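Local coordinates for YkuI protein (Bacillus subtilis, PDB 2BAS) that probably hydrolyses the second messenger cyclic di-GMP through its EAL domain, which is joined to a C-terminal signalling domain, at residues A44-Y56 with F264-F278. Residues are numbered along the deposited sequence; the frame is centred on the assembly and turned at random.
Sequences AIFSAEEQKVVGY and FLERDVLKQRLKTEF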
loop_
_atom_site.group_PDB
_atom_site.type_symbol
_atom_site.label_atom_id
_atom_site.label_comp_id
_atom_site.label_asym_id
_atom_site.label_seq_id
_atom_site.Cartn_x
_atom_site.Cartn_y
_atom_site.Cartn_z
ATOM N N ALA A 44 -5.447 8.389 -27.681
ATOM C CA ALA A 44 -5.313 9.558 -26.816
ATOM C C ALA A 44 -5.356 9.207 -25.345
ATOM O O ALA A 44 -6.028 8.251 -24.928
ATOM C CB ALA A 44 -6.378 10.596 -27.143
ATOM N N ILE A 45 -4.616 9.986 -24.563
ATOM C CA ILE A 45 -4.615 9.844 -23.124
ATOM C C ILE A 45 -5.103 11.152 -22.534
ATOM O O ILE A 45 -4.657 12.233 -22.946
ATOM C CB ILE A 45 -3.238 9.418 -22.594
ATOM C CG1 ILE A 45 -2.929 8.005 -23.094
ATOM C CG2 ILE A 45 -3.226 9.434 -21.067
ATOM C CD1 ILE A 45 -1.485 7.721 -23.247
ATOM N N PHE A 46 -6.024 11.040 -21.577
ATOM C CA PHE A 46 -6.771 12.195 -21.083
ATOM C C PHE A 46 -6.385 12.715 -19.715
ATOM O O PHE A 46 -6.107 11.954 -18.803
ATOM C CB PHE A 46 -8.275 11.922 -21.157
ATOM C CG PHE A 46 -8.782 11.787 -22.563
ATOM C CD1 PHE A 46 -8.807 10.545 -23.193
ATOM C CD2 PHE A 46 -9.201 12.906 -23.272
ATOM C CE1 PHE A 46 -9.264 10.416 -24.501
ATOM C CE2 PHE A 46 -9.657 12.791 -24.577
ATOM C CZ PHE A 46 -9.693 11.540 -25.192
ATOM N N SER A 47 -6.375 14.040 -19.615
ATOM C CA SER A 47 -6.040 14.785 -18.405
ATOM C C SER A 47 -7.211 14.763 -17.439
ATOM O O SER A 47 -8.368 14.729 -17.867
ATOM C CB SER A 47 -5.765 16.245 -18.789
ATOM O OG SER A 47 -4.957 16.914 -17.838
ATOM N N ALA A 48 -6.921 14.796 -16.140
ATOM C CA ALA A 48 -7.980 14.870 -15.142
ATOM C C ALA A 48 -8.310 16.315 -14.778
ATOM O O ALA A 48 -9.481 16.644 -14.577
ATOM C CB ALA A 48 -7.610 14.086 -13.904
ATOM N N GLU A 49 -7.282 17.167 -14.708
ATOM C CA GLU A 49 -7.436 18.575 -14.311
ATOM C C GLU A 49 -8.254 19.355 -15.337
ATOM O O GLU A 49 -9.343 19.845 -15.026
ATOM C CB GLU A 49 -6.084 19.254 -14.081
ATOM C CG GLU A 49 -5.044 18.411 -13.382
ATOM C CD GLU A 49 -3.940 17.993 -14.323
ATOM O OE1 GLU A 49 -3.318 18.901 -14.920
ATOM O OE2 GLU A 49 -3.691 16.774 -14.462
ATOM N N GLU A 50 -7.703 19.494 -16.543
ATOM C CA GLU A 50 -8.477 19.896 -17.714
ATOM C C GLU A 50 -9.006 18.550 -18.167
ATOM O O GLU A 50 -8.502 17.520 -17.718
ATOM C CB GLU A 50 -7.582 20.474 -18.816
ATOM C CG GLU A 50 -6.825 21.761 -18.468
ATOM C CD GLU A 50 -5.459 21.524 -17.833
ATOM O OE1 GLU A 50 -4.985 20.367 -17.825
ATOM O OE2 GLU A 50 -4.851 22.504 -17.352
ATOM N N GLN A 51 -10.008 18.512 -19.033
ATOM C CA GLN A 51 -10.437 17.206 -19.514
ATOM C C GLN A 51 -9.958 17.066 -20.950
ATOM O O GLN A 51 -10.772 16.916 -21.865
ATOM C CB GLN A 51 -11.956 16.991 -19.407
ATOM C CG GLN A 51 -12.734 17.936 -18.507
ATOM C CD GLN A 51 -12.217 18.026 -17.086
ATOM O OE1 GLN A 51 -11.966 17.015 -16.429
ATOM N NE2 GLN A 51 -12.068 19.251 -16.601
ATOM N N LYS A 52 -8.636 17.121 -21.140
ATOM C CA LYS A 52 -8.044 17.145 -22.485
ATOM C C LYS A 52 -6.935 16.129 -22.755
ATOM O O LYS A 52 -6.410 15.497 -21.831
ATOM C CB LYS A 52 -7.525 18.546 -22.820
ATOM C CG LYS A 52 -6.223 18.944 -22.125
ATOM C CD LYS A 52 -5.535 20.055 -22.919
ATOM C CE LYS A 52 -4.522 20.825 -22.082
ATOM N NZ LYS A 52 -4.038 22.024 -22.824
ATOM N N VAL A 53 -6.582 15.994 -24.035
ATOM C CA VAL A 53 -5.548 15.061 -24.450
ATOM C C VAL A 53 -4.161 15.609 -24.067
ATOM O O VAL A 53 -3.836 16.758 -24.350
ATOM C CB VAL A 53 -5.666 14.652 -25.963
ATOM C CG1 VAL A 53 -7.115 14.797 -26.460
ATOM C CG2 VAL A 53 -4.723 15.442 -26.851
ATOM N N VAL A 54 -3.370 14.783 -23.389
ATOM C CA VAL A 54 -2.037 15.171 -22.918
ATOM C C VAL A 54 -0.949 14.455 -23.719
ATOM O O VAL A 54 0.225 14.838 -23.677
ATOM C CB VAL A 54 -1.864 14.869 -21.412
ATOM C CG1 VAL A 54 -2.707 15.817 -20.591
ATOM C CG2 VAL A 54 -2.235 13.428 -21.098
ATOM N N GLY A 55 -1.362 13.416 -24.445
ATOM C CA GLY A 55 -0.474 12.647 -25.302
ATOM C C GLY A 55 -1.197 11.512 -26.004
ATOM O O GLY A 55 -2.426 11.425 -25.966
ATOM N N TYR A 56 -0.422 10.650 -26.652
ATOM C CA TYR A 56 -0.957 9.506 -27.375
ATOM C C TYR A 56 -0.015 8.327 -27.212
ATOM O O TYR A 56 1.197 8.478 -27.360
ATOM C CB TYR A 56 -1.048 9.811 -28.873
ATOM C CG TYR A 56 -1.990 10.920 -29.283
ATOM C CD1 TYR A 56 -1.561 12.252 -29.324
ATOM C CD2 TYR A 56 -3.301 10.635 -29.664
ATOM C CE1 TYR A 56 -2.424 13.277 -29.717
ATOM C CE2 TYR A 56 -4.174 11.652 -30.062
ATOM C CZ TYR A 56 -3.727 12.969 -30.089
ATOM O OH TYR A 56 -4.582 13.971 -30.488
ATOM N N PHE A 264 -4.390 12.394 -35.109
ATOM C CA PHE A 264 -4.546 13.159 -33.890
ATOM C C PHE A 264 -5.896 13.861 -33.876
ATOM O O PHE A 264 -6.421 14.255 -34.919
ATOM C CB PHE A 264 -3.405 14.162 -33.707
ATOM C CG PHE A 264 -2.060 13.525 -33.482
ATOM C CD1 PHE A 264 -0.903 14.166 -33.892
ATOM C CD2 PHE A 264 -1.948 12.276 -32.879
ATOM C CE1 PHE A 264 0.349 13.587 -33.688
ATOM C CE2 PHE A 264 -0.704 11.691 -32.685
ATOM C CZ PHE A 264 0.445 12.349 -33.087
ATOM N N LEU A 265 -6.446 13.995 -32.677
ATOM C CA LEU A 265 -7.759 14.572 -32.466
ATOM C C LEU A 265 -7.614 16.014 -32.032
ATOM O O LEU A 265 -6.506 16.468 -31.744
ATOM C CB LEU A 265 -8.474 13.795 -31.356
ATOM C CG LEU A 265 -8.575 12.274 -31.482
ATOM C CD1 LEU A 265 -9.073 11.690 -30.193
ATOM C CD2 LEU A 265 -9.490 11.880 -32.646
ATOM N N GLU A 266 -8.731 16.731 -31.987
ATOM C CA GLU A 266 -8.764 18.058 -31.383
ATOM C C GLU A 266 -8.435 17.867 -29.901
ATOM O O GLU A 266 -8.892 16.909 -29.272
ATOM C CB GLU A 266 -10.148 18.697 -31.551
ATOM C CG GLU A 266 -10.573 18.955 -33.004
ATOM C CD GLU A 266 -10.667 17.680 -33.851
ATOM O OE1 GLU A 266 -10.921 16.585 -33.253
ATOM O OE2 GLU A 266 -10.481 17.773 -35.110
ATOM N N ARG A 267 -7.630 18.760 -29.343
ATOM C CA ARG A 267 -7.179 18.590 -27.967
ATOM C C ARG A 267 -8.284 18.704 -26.913
ATOM O O ARG A 267 -8.140 18.199 -25.794
ATOM C CB ARG A 267 -5.965 19.468 -27.680
ATOM C CG ARG A 267 -4.738 18.937 -28.419
ATOM C CD ARG A 267 -3.432 19.393 -27.826
ATOM N NE ARG A 267 -3.264 18.946 -26.450
ATOM C CZ ARG A 267 -2.151 19.125 -25.752
ATOM N NH1 ARG A 267 -1.112 19.719 -26.320
ATOM N NH2 ARG A 267 -2.075 18.710 -24.494
ATOM N N ASP A 268 -9.391 19.342 -27.296
ATOM C CA ASP A 268 -10.580 19.464 -26.458
ATOM C C ASP A 268 -11.674 18.501 -26.915
ATOM O O ASP A 268 -12.842 18.668 -26.554
ATOM C CB ASP A 268 -11.124 20.898 -26.522
ATOM C CG ASP A 268 -10.137 21.931 -26.005
ATOM O OD1 ASP A 268 -9.248 21.504 -25.042
ATOM O OD2 ASP A 268 -10.268 23.181 -26.558
ATOM N N VAL A 269 -11.293 17.493 -27.698
ATOM C CA VAL A 269 -12.250 16.563 -28.310
ATOM C C VAL A 269 -13.329 16.054 -27.353
ATOM O O VAL A 269 -14.486 15.885 -27.748
ATOM C CB VAL A 269 -11.537 15.360 -29.004
ATOM C CG1 VAL A 269 -10.647 14.586 -28.015
ATOM C CG2 VAL A 269 -12.553 14.426 -29.685
ATOM N N LEU A 270 -12.954 15.846 -26.093
ATOM C CA LEU A 270 -13.836 15.191 -25.144
ATOM C C LEU A 270 -14.173 16.027 -23.898
ATOM O O LEU A 270 -14.897 15.554 -23.019
ATOM C CB LEU A 270 -13.206 13.851 -24.747
ATOM C CG LEU A 270 -14.088 12.604 -24.852
ATOM C CD1 LEU A 270 -14.593 12.401 -26.291
ATOM C CD2 LEU A 270 -13.319 11.380 -24.380
ATOM N N LYS A 271 -13.678 17.266 -23.842
ATOM C CA LYS A 271 -13.830 18.140 -22.659
ATOM C C LYS A 271 -15.234 18.179 -22.032
ATOM O O LYS A 271 -15.376 18.072 -20.809
ATOM C CB LYS A 271 -13.350 19.568 -22.964
ATOM C CG LYS A 271 -13.190 20.459 -21.716
ATOM C CD LYS A 271 -12.558 21.809 -22.053
ATOM C CE LYS A 271 -11.045 21.693 -22.325
ATOM N NZ LYS A 271 -10.479 22.903 -23.001
ATOM N N GLN A 272 -16.259 18.333 -22.868
ATOM C CA GLN A 272 -17.627 18.475 -22.362
ATOM C C GLN A 272 -18.222 17.208 -21.766
ATOM O O GLN A 272 -18.820 17.256 -20.696
ATOM C CB GLN A 272 -18.550 19.093 -23.418
ATOM C CG GLN A 272 -18.139 20.511 -23.794
ATOM C CD GLN A 272 -17.658 21.311 -22.586
ATOM O OE1 GLN A 272 -18.393 21.495 -21.613
ATOM N NE2 GLN A 272 -16.414 21.782 -22.645
ATOM N N ARG A 273 -18.052 16.084 -22.452
ATOM C CA ARG A 273 -18.552 14.807 -21.967
ATOM C C ARG A 273 -17.922 14.460 -20.614
ATOM O O ARG A 273 -18.627 14.064 -19.687
ATOM C CB ARG A 273 -18.295 13.711 -23.003
ATOM C CG ARG A 273 -18.651 12.308 -22.549
ATOM C CD ARG A 273 -18.185 11.298 -23.575
ATOM N NE ARG A 273 -18.055 9.958 -23.012
ATOM C CZ ARG A 273 -17.753 8.872 -23.717
ATOM N NH1 ARG A 273 -17.553 8.946 -25.024
ATOM N NH2 ARG A 273 -17.657 7.701 -23.110
ATOM N N LEU A 274 -16.605 14.638 -20.505
ATOM C CA LEU A 274 -15.875 14.377 -19.258
ATOM C C LEU A 274 -16.224 15.369 -18.144
ATOM O O LEU A 274 -16.447 14.958 -17.007
ATOM C CB LEU A 274 -14.357 14.349 -19.495
ATOM C CG LEU A 274 -13.753 13.179 -20.290
ATOM C CD1 LEU A 274 -12.234 13.348 -20.464
ATOM C CD2 LEU A 274 -14.060 11.835 -19.619
ATOM N N LYS A 275 -16.275 16.660 -18.475
ATOM C CA LYS A 275 -16.611 17.705 -17.503
ATOM C C LYS A 275 -17.896 17.419 -16.728
ATOM O O LYS A 275 -17.919 17.549 -15.502
ATOM C CB LYS A 275 -16.693 19.085 -18.168
ATOM C CG LYS A 275 -15.457 19.978 -17.996
ATOM C CD LYS A 275 -15.562 20.920 -16.782
ATOM C CE LYS A 275 -15.242 20.228 -15.462
ATOM N NZ LYS A 275 -15.386 21.133 -14.288
ATOM N N THR A 276 -18.950 17.018 -17.436
ATOM C CA THR A 276 -20.227 16.708 -16.793
ATOM C C THR A 276 -20.201 15.334 -16.136
ATOM O O THR A 276 -20.752 15.151 -15.053
ATOM C CB THR A 276 -21.443 16.780 -17.763
ATOM O OG1 THR A 276 -21.491 15.606 -18.582
ATOM C CG2 THR A 276 -21.399 18.040 -18.642
ATOM N N GLU A 277 -19.559 14.370 -16.789
ATOM C CA GLU A 277 -19.497 13.015 -16.255
ATOM C C GLU A 277 -18.768 12.980 -14.904
ATOM O O GLU A 277 -19.095 12.159 -14.038
ATOM C CB GLU A 277 -18.876 12.056 -17.276
ATOM C CG GLU A 277 -19.158 10.578 -17.003
ATOM C CD GLU A 277 -19.299 9.749 -18.276
ATOM O OE1 GLU A 277 -20.211 8.894 -18.315
ATOM O OE2 GLU A 277 -18.518 9.953 -19.239
ATOM N N PHE A 278 -17.810 13.890 -14.719
ATOM C CA PHE A 278 -17.119 14.006 -13.439
ATOM C C PHE A 278 -17.996 14.652 -12.363
ATOM O O PHE A 278 -17.895 14.296 -11.185
ATOM C CB PHE A 278 -15.777 14.742 -13.562
ATOM C CG PHE A 278 -14.714 13.976 -14.321
ATOM C CD1 PHE A 278 -14.815 12.595 -14.515
ATOM C CD2 PHE A 278 -13.584 14.635 -14.808
ATOM C CE1 PHE A 278 -13.826 11.887 -15.213
ATOM C CE2 PHE A 278 -12.586 13.937 -15.503
ATOM C CZ PHE A 278 -12.709 12.561 -15.703
#
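Tyr56 and Phe264 form an offset stack, with ring centroids 4.3 Å apart and planes inclined by 28°. Phe264 CD2 sits over the centre of the tyrosine ring. Tyr56 CG lies anti to the carbonyl carbon (chi1 -64°), which carries the hydroxyl to the backbone of Leu265. There Leu265 N donates to Tyr56 OH at 2.9 Å. Without the Tyr56 ring, as with an alanine here, Leu265 N is likely to lose this acceptor and Phe264 its stacking partner.

Backbone and side-chain hydrogen bonds join Val53 to Arg267. Val53 N donates to Arg267 O at 3.2 Å, nearly straight at 164°. The Arg267 chain bends at chi3, and its NH2 reaches Val53 O at 2.6 Å; NE adds a weak bond to the same oxygen. Arg267 NH1 forms a salt bridge with Asp106, and Lys275 NZ one with Asp344 of the second subunit.

Residues 44-56 form the turn end of the antiparallel hairpin of strands 38-47 and 53-64 in the TIM-like barrel of the EAL domain. Residues 264-278 pack against it and lead into the long helix 271-311, which runs toward the C-terminal domain.

Apolar contacts follow. Leu270 CD2 lies over a face of Phe46, 4.1 Å from the centroid, while Val269 CG1 meets the ring edge. Gln51 CB rests on Leu274 CB at 3.6 Å, and its chain crosses Lys275 at about a right angle.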